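Local structure of 2-hydroxyhepta-2,4-diene-1,7-dioate isomerase (Corynebacterium glutamicum, 4DBF) at residues P80-Y90 against M246-G257; L160-V168 against I271-L281. The protein probably acts as an oxaloacetate decarboxylase and perhaps as an isomerase, and is a magnesium-binding member of the fumarylacetoacetate hydrolase (FAH) family. All coordinates share one frame; numbering follows the deposited sequence.

Contact 1: residues P80-Y90 against M246-G257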
# COMPACT_ATOMS: atom_id res chain seq x y z
N PRO A 80 5.72 6.37 5.28
CA PRO A 80 6.06 5.07 4.73
C PRO A 80 5.48 4.80 3.36
O PRO A 80 4.40 5.20 3.15
CB PRO A 80 5.47 4.11 5.73
CG PRO A 80 4.37 4.85 6.34
CD PRO A 80 4.73 6.28 6.34
N SER A 81 6.19 4.08 2.51
CA SER A 81 5.69 3.64 1.21
C SER A 81 4.55 2.64 1.37
O SER A 81 3.63 2.65 0.63
CB SER A 81 6.79 3.07 0.31
OG SER A 81 6.99 1.73 0.52
N LYS A 82 4.66 1.82 2.38
CA LYS A 82 3.59 0.96 2.78
C LYS A 82 3.67 0.58 4.25
O LYS A 82 4.67 0.74 4.86
CB LYS A 82 3.55 -0.29 1.92
CG LYS A 82 4.83 -1.07 1.87
CD LYS A 82 4.75 -2.20 0.89
CE LYS A 82 5.98 -3.06 0.93
NZ LYS A 82 7.19 -2.40 0.45
N VAL A 83 2.56 0.10 4.76
CA VAL A 83 2.43 -0.35 6.12
C VAL A 83 1.98 -1.79 6.07
O VAL A 83 0.95 -2.09 5.54
CB VAL A 83 1.44 0.47 6.92
CG1 VAL A 83 1.34 -0.09 8.32
CG2 VAL A 83 1.80 1.92 6.88
N VAL A 84 2.80 -2.68 6.58
CA VAL A 84 2.49 -4.09 6.54
C VAL A 84 2.17 -4.53 7.93
O VAL A 84 2.89 -4.26 8.82
CB VAL A 84 3.62 -4.95 6.00
CG1 VAL A 84 3.18 -6.39 5.91
CG2 VAL A 84 4.10 -4.44 4.66
N ALA A 85 1.02 -5.16 8.09
CA ALA A 85 0.53 -5.50 9.39
C ALA A 85 0.20 -6.99 9.53
O ALA A 85 -0.12 -7.61 8.60
CB ALA A 85 -0.66 -4.66 9.72
N ILE A 86 0.31 -7.49 10.74
CA ILE A 86 0.04 -8.89 11.03
C ILE A 86 -1.22 -9.05 11.87
O ILE A 86 -1.34 -8.47 12.92
CB ILE A 86 1.21 -9.59 11.77
CG1 ILE A 86 2.55 -9.25 11.17
CG2 ILE A 86 1.04 -11.08 11.76
CD1 ILE A 86 2.65 -9.59 9.71
N GLY A 87 -2.15 -9.85 11.38
CA GLY A 87 -3.29 -10.24 12.16
C GLY A 87 -3.11 -11.62 12.77
O GLY A 87 -2.32 -12.39 12.33
N ARG A 88 -3.89 -11.87 13.78
CA ARG A 88 -3.82 -13.08 14.56
C ARG A 88 -2.46 -13.44 15.07
O ARG A 88 -2.12 -14.57 15.03
CB ARG A 88 -4.35 -14.25 13.78
CG ARG A 88 -5.69 -13.97 13.18
CD ARG A 88 -6.33 -15.17 12.60
NE ARG A 88 -5.94 -15.45 11.25
CZ ARG A 88 -6.59 -15.03 10.21
NH1 ARG A 88 -7.66 -14.29 10.34
NH2 ARG A 88 -6.15 -15.36 9.02
N ASN A 89 -1.71 -12.48 15.55
CA ASN A 89 -0.40 -12.75 16.06
C ASN A 89 -0.27 -12.78 17.57
O ASN A 89 0.80 -12.95 18.05
CB ASN A 89 0.61 -11.74 15.51
CG ASN A 89 2.02 -12.26 15.55
OD1 ASN A 89 2.25 -13.43 15.36
ND2 ASN A 89 2.95 -11.39 15.82
N TYR A 90 -1.36 -12.62 18.28
CA TYR A 90 -1.33 -12.63 19.73
C TYR A 90 -2.08 -13.80 20.31
O TYR A 90 -3.20 -14.02 20.04
CB TYR A 90 -1.83 -11.33 20.30
CG TYR A 90 -0.77 -10.30 20.49
CD1 TYR A 90 -0.08 -9.81 19.43
CD2 TYR A 90 -0.46 -9.82 21.73
CE1 TYR A 90 0.87 -8.86 19.59
CE2 TYR A 90 0.50 -8.86 21.91
CZ TYR A 90 1.17 -8.38 20.82
OH TYR A 90 2.12 -7.44 20.93
N MET A 246 7.61 -9.83 -0.21
CA MET A 246 7.62 -8.43 -0.53
C MET A 246 8.92 -7.72 -0.23
O MET A 246 9.39 -7.84 0.84
CB MET A 246 6.63 -7.73 0.38
CG MET A 246 5.27 -7.48 -0.14
SD MET A 246 4.18 -6.94 1.17
CE MET A 246 2.92 -8.11 0.82
N THR A 247 9.43 -6.92 -1.14
CA THR A 247 10.53 -6.04 -0.84
C THR A 247 10.07 -4.97 0.13
O THR A 247 9.04 -4.40 -0.05
CB THR A 247 11.09 -5.33 -2.11
OG1 THR A 247 11.66 -6.27 -2.99
CG2 THR A 247 12.15 -4.34 -1.74
N LEU A 248 10.86 -4.72 1.15
CA LEU A 248 10.63 -3.62 2.05
C LEU A 248 11.63 -2.48 1.83
O LEU A 248 12.75 -2.73 1.50
CB LEU A 248 10.64 -4.11 3.49
CG LEU A 248 9.62 -5.15 3.94
CD1 LEU A 248 9.79 -5.54 5.38
CD2 LEU A 248 8.23 -4.65 3.67
N LEU A 249 11.20 -1.25 2.03
CA LEU A 249 11.99 -0.06 1.76
C LEU A 249 12.22 0.74 3.04
O LEU A 249 11.42 0.64 3.97
CB LEU A 249 11.21 0.77 0.74
CG LEU A 249 10.99 0.06 -0.60
CD1 LEU A 249 10.16 0.88 -1.54
CD2 LEU A 249 12.36 -0.24 -1.22
N PRO A 250 13.30 1.57 3.11
CA PRO A 250 13.44 2.47 4.26
C PRO A 250 12.21 3.33 4.52
O PRO A 250 11.64 3.94 3.60
CB PRO A 250 14.63 3.41 3.89
CG PRO A 250 15.41 2.64 2.78
CD PRO A 250 14.31 1.80 2.05
N GLY A 251 11.78 3.35 5.78
CA GLY A 251 10.61 4.12 6.12
C GLY A 251 9.36 3.24 6.19
O GLY A 251 8.40 3.64 6.86
N ASP A 252 9.37 2.10 5.52
CA ASP A 252 8.20 1.16 5.57
C ASP A 252 7.95 0.73 7.05
O ASP A 252 8.89 0.59 7.85
CB ASP A 252 8.44 -0.09 4.76
CG ASP A 252 8.13 0.08 3.27
OD1 ASP A 252 7.64 1.16 2.88
OD2 ASP A 252 8.38 -0.86 2.54
N VAL A 253 6.69 0.47 7.41
CA VAL A 253 6.40 0.25 8.80
C VAL A 253 5.76 -1.14 8.96
O VAL A 253 4.92 -1.52 8.10
CB VAL A 253 5.43 1.36 9.32
CG1 VAL A 253 4.84 0.89 10.68
CG2 VAL A 253 6.11 2.81 9.38
N ILE A 254 6.16 -1.90 10.00
CA ILE A 254 5.48 -3.20 10.24
C ILE A 254 4.73 -3.09 11.55
O ILE A 254 5.32 -2.75 12.56
CB ILE A 254 6.51 -4.39 10.28
CG1 ILE A 254 7.24 -4.50 8.95
CG2 ILE A 254 5.79 -5.76 10.67
CD1 ILE A 254 8.47 -5.48 9.08
N ALA A 255 3.44 -3.42 11.52
CA ALA A 255 2.66 -3.39 12.74
C ALA A 255 2.62 -4.86 13.22
O ALA A 255 2.10 -5.71 12.50
CB ALA A 255 1.24 -2.93 12.41
N THR A 256 3.23 -5.14 14.36
CA THR A 256 3.55 -6.55 14.78
C THR A 256 2.40 -7.27 15.55
O THR A 256 2.54 -8.45 15.97
CB THR A 256 4.88 -6.61 15.59
OG1 THR A 256 4.76 -5.81 16.77
CG2 THR A 256 6.03 -6.06 14.71
N GLY A 257 1.30 -6.57 15.80
CA GLY A 257 0.09 -7.25 16.23
C GLY A 257 -0.43 -6.81 17.59
O GLY A 257 0.17 -5.93 18.25
O HOH W 1 9.16 3.71 2.75
O HOH W 2 2.71 -5.68 18.84

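Contact 2: residues L160-V168 against I271-L281. With MG (magnesium ion), chain C.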
# COMPACT_ATOMS: atom_id res chain seq x y z
N LEU A 160 15.50 0.23 11.47
CA LEU A 160 15.90 1.50 11.96
C LEU A 160 15.60 1.62 13.44
O LEU A 160 16.42 2.02 14.18
CB LEU A 160 15.22 2.64 11.21
CG LEU A 160 15.49 4.04 11.69
CD1 LEU A 160 16.93 4.43 11.63
CD2 LEU A 160 14.61 5.11 11.10
N GLY A 161 14.39 1.30 13.82
CA GLY A 161 14.00 1.40 15.22
C GLY A 161 12.55 1.04 15.43
O GLY A 161 11.88 0.48 14.51
N PHE A 162 12.07 1.33 16.63
CA PHE A 162 10.73 0.89 17.02
C PHE A 162 9.90 2.14 17.21
O PHE A 162 10.44 3.15 17.62
CB PHE A 162 10.74 0.10 18.36
CG PHE A 162 11.24 -1.31 18.22
CD1 PHE A 162 11.01 -2.04 17.06
CD2 PHE A 162 11.95 -1.93 19.26
CE1 PHE A 162 11.53 -3.37 16.92
CE2 PHE A 162 12.41 -3.26 19.12
CZ PHE A 162 12.21 -3.96 17.94
N THR A 163 8.60 2.06 16.92
CA THR A 163 7.68 3.13 17.29
C THR A 163 6.36 2.52 17.70
O THR A 163 6.26 1.32 17.84
CB THR A 163 7.59 4.21 16.12
OG1 THR A 163 6.86 5.35 16.60
CG2 THR A 163 6.92 3.63 14.90
N ILE A 164 5.33 3.33 17.95
CA ILE A 164 4.05 2.78 18.31
C ILE A 164 3.13 3.00 17.13
O ILE A 164 3.22 4.05 16.43
CB ILE A 164 3.46 3.50 19.56
CG1 ILE A 164 4.48 3.54 20.73
CG2 ILE A 164 2.12 2.80 19.95
CD1 ILE A 164 3.99 4.41 21.92
N ILE A 165 2.24 2.04 16.88
CA ILE A 165 1.13 2.25 15.92
C ILE A 165 -0.21 1.93 16.59
O ILE A 165 -0.30 1.05 17.43
CB ILE A 165 1.34 1.45 14.60
CG1 ILE A 165 0.19 1.77 13.61
CG2 ILE A 165 1.44 -0.13 14.84
CD1 ILE A 165 0.39 1.24 12.22
N ASN A 166 -1.25 2.70 16.26
CA ASN A 166 -2.61 2.39 16.71
C ASN A 166 -3.30 1.83 15.44
O ASN A 166 -3.57 2.60 14.48
CB ASN A 166 -3.29 3.68 17.26
CG ASN A 166 -4.61 3.39 17.90
OD1 ASN A 166 -5.19 2.31 17.65
ND2 ASN A 166 -5.12 4.32 18.71
N ASP A 167 -3.53 0.52 15.37
CA ASP A 167 -4.10 -0.09 14.15
C ASP A 167 -5.63 0.00 14.32
O ASP A 167 -6.30 -0.96 14.74
CB ASP A 167 -3.60 -1.55 14.04
CG ASP A 167 -4.18 -2.31 12.87
OD1 ASP A 167 -4.74 -1.72 11.93
OD2 ASP A 167 -4.08 -3.55 12.87
N VAL A 168 -6.18 1.15 13.96
CA VAL A 168 -7.60 1.46 14.22
C VAL A 168 -8.38 0.64 13.21
O VAL A 168 -7.94 0.54 12.08
CB VAL A 168 -7.84 2.95 13.99
CG1 VAL A 168 -9.31 3.28 14.13
CG2 VAL A 168 -6.97 3.78 15.03
N ILE A 271 -7.75 8.34 22.95
CA ILE A 271 -7.07 7.06 23.08
C ILE A 271 -5.54 7.23 23.19
O ILE A 271 -4.94 7.95 22.41
CB ILE A 271 -7.48 6.06 21.89
CG1 ILE A 271 -6.77 4.70 22.03
CG2 ILE A 271 -7.16 6.60 20.48
CD1 ILE A 271 -7.17 3.86 23.24
N GLU A 272 -4.92 6.59 24.16
CA GLU A 272 -3.50 6.75 24.33
C GLU A 272 -2.85 5.38 24.47
O GLU A 272 -3.14 4.64 25.44
CB GLU A 272 -3.22 7.58 25.58
CG GLU A 272 -1.76 7.92 25.84
CD GLU A 272 -1.64 8.77 27.11
OE1 GLU A 272 -1.85 8.24 28.21
OE2 GLU A 272 -1.35 9.96 26.99
N ILE A 273 -1.93 5.07 23.55
CA ILE A 273 -1.23 3.82 23.68
C ILE A 273 0.08 4.11 24.41
O ILE A 273 0.76 5.10 24.08
CB ILE A 273 -0.87 3.21 22.26
CG1 ILE A 273 -2.11 3.14 21.30
CG2 ILE A 273 -0.15 1.85 22.40
CD1 ILE A 273 -3.25 2.35 21.81
N GLU A 274 0.49 3.23 25.31
CA GLU A 274 1.78 3.42 25.95
C GLU A 274 2.67 2.20 25.80
O GLU A 274 2.24 1.12 26.09
CB GLU A 274 1.62 3.75 27.45
CG GLU A 274 2.90 3.69 28.22
CD GLU A 274 2.70 3.98 29.70
OE1 GLU A 274 2.02 3.18 30.42
OE2 GLU A 274 3.28 4.99 30.15
N ILE A 275 3.91 2.39 25.34
CA ILE A 275 4.88 1.32 25.32
C ILE A 275 6.14 1.82 26.07
O ILE A 275 6.81 2.70 25.58
CB ILE A 275 5.22 0.81 23.88
CG1 ILE A 275 3.98 0.25 23.14
CG2 ILE A 275 6.32 -0.26 23.97
CD1 ILE A 275 4.29 -0.35 21.80
N PRO A 276 6.44 1.29 27.28
CA PRO A 276 7.61 1.78 28.06
C PRO A 276 8.89 1.62 27.26
O PRO A 276 9.07 0.61 26.55
CB PRO A 276 7.61 0.88 29.32
CG PRO A 276 6.65 -0.31 28.99
CD PRO A 276 5.63 0.32 28.06
N GLY A 277 9.75 2.62 27.28
CA GLY A 277 10.93 2.57 26.42
C GLY A 277 10.77 3.33 25.11
O GLY A 277 11.77 3.76 24.50
N ILE A 278 9.52 3.52 24.68
CA ILE A 278 9.22 4.33 23.51
C ILE A 278 8.51 5.57 24.02
O ILE A 278 9.03 6.67 23.91
CB ILE A 278 8.34 3.53 22.47
CG1 ILE A 278 9.03 2.19 22.14
CG2 ILE A 278 8.03 4.46 21.22
CD1 ILE A 278 8.34 1.41 20.99
N GLY A 279 7.32 5.41 24.61
CA GLY A 279 6.57 6.57 25.06
C GLY A 279 5.09 6.40 24.91
O GLY A 279 4.58 5.31 25.11
N LYS A 280 4.40 7.47 24.53
CA LYS A 280 2.93 7.41 24.46
C LYS A 280 2.44 7.97 23.13
O LYS A 280 2.99 8.93 22.63
CB LYS A 280 2.31 8.22 25.61
CG LYS A 280 2.41 7.51 26.96
CD LYS A 280 1.89 8.46 28.05
CE LYS A 280 2.03 7.83 29.42
NZ LYS A 280 1.74 8.84 30.48
N LEU A 281 1.43 7.34 22.57
CA LEU A 281 0.79 7.79 21.34
C LEU A 281 -0.68 8.06 21.64
O LEU A 281 -1.46 7.10 21.80
CB LEU A 281 0.96 6.74 20.20
CG LEU A 281 0.28 7.08 18.85
CD1 LEU A 281 0.85 8.42 18.26
CD2 LEU A 281 0.50 5.89 17.90
MG MG C . -3.66 -5.18 14.29
O HOH W 3 -3.48 6.44 19.53
O HOH W 4 -4.66 -6.60 13.18
O HOH W 5 -1.87 -5.72 13.21
O HOH W 6 -3.55 -6.57 15.78

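Contact 1: residues P80-Y90 against M246-G257
Met-246 opens the contact by bringing its SD 4.3 Å from CG2 of Val-84, a methyl that CD2 of Leu-248 also approaches. Between these two apolar residues, Thr-247 offers its carbonyl O to Lys-82 NZ at 2.8 Å, in the carbonyl plane. The lysine runs extended through its middle torsions and bends at the last (chi4 -67°), which sets its ammonium between Thr-247 and Asp-252. From Leu-249 the chain makes a type II turn that ends at Asp-252, whose buried carboxylate illustrates how one acidic side chain can tie two segments together. Its OD1 takes a short bond from Ser-81 OG (2.5 Å) on the syn lone pair, and a second from Lys-82 N above the carboxylate plane. Its OD2 forms a salt bridge with Lys-82 NZ (2.9 Å), while Leu-249 N arrives from the opposite face; these four protein donors, with a water that also donates to OD1, would hold the group's rotation. Val-253, Ile-254 and Ala-255 then pair in parallel with Val-83, Val-84 and Ala-85, Val-84 N bonding to Val-253 O and Ala-255 N to Val-84 O. On one face Ala-85 CB lies 3.7 Å from Ala-255 CB. Thr-256 O accepts Asn-89 ND2 at 3.0 Å, within the amide plane, while Asn-89 OD1 holds Met-233 N. A water joins Tyr-90 OH, Gly-257 O and Thr-256 OG1, which also hydrogen-bonds to Leu-139 O. Strand 108-112 flanks 83-87 and strand 133-143 flanks 253-255, both antiparallel, while helix 235-243 packs on Val-84 through Ile-242.

Contact 2: residues L160-V168 against I271-L281
The amide of Asn-166 has CG1 and CD1 of Ile-273 over one face, both 4.1 Å from its ND2. At the amide's edge, close to its plane, the same nitrogen meets CG2 of Ile-271 at 3.5 Å and gives a hydrogen bond to a water, which in turn donates to Leu-281 O; at the other end OD1 accepts from Glu-136 N, and Phe-135 of strand 133-143 touches the side chain. The ring of Phe-162 leads away toward Ile-200 and Ile-203, leaving its CB to touch CD1 of Ile-278 at 3.8 Å. Ile-164 carries most of the packing. With CG1 anti to the carbonyl carbon (chi1 -52°), that branch runs past CG2 of Ile-278 at 3.7 Å and CD1 of Ile-275, and its CD1 ends 3.4 Å from Gly-279 O. The other branch, CG2, presses on CG2 of Ile-273 at 3.5 Å, a tight fit, with CD2 of Leu-281 alongside. No hydrogen bond crosses directly. Next along the strand, Asp-167 binds magnesium through OD2 at 2.2 Å; three waters, Glu-136 and Glu-138 complete the site, and Lys-112 forms a salt bridge with OD1. Strand 160-166 lies 30° from strand 279-281, their axes 7.7 Å apart: the face-to-face packing of two beta sheets, here between a bulged hairpin and a strand leading into Asp-167, one of three carboxylates of this FAH-family magnesium site.

In the fold
The segments alternate along the chain, 80-90 and 160-168 being followed by their partners 246-257 and 271-281, so the two contacts interlock. Their centres lie 15 Å apart. Strand 133-143 bridges them, pairing with 253-255 of contact 1 on one side and with 159-170 of contact 2 on the other. Contact 1 is therefore made within a sheet, whereas contact 2 packs that layer against a second sheet. They also touch directly, Ala-255 CB lying 3.7 Å from Ile-165 CG2. As a worked example, pairing within a sheet and packing between sheets build on neighbouring strands, and segments 160-168 and 246-257 both reach the magnesium's surroundings: Asp-167 binds it, and Gly-257 comes within about 5 Å, nearest atoms.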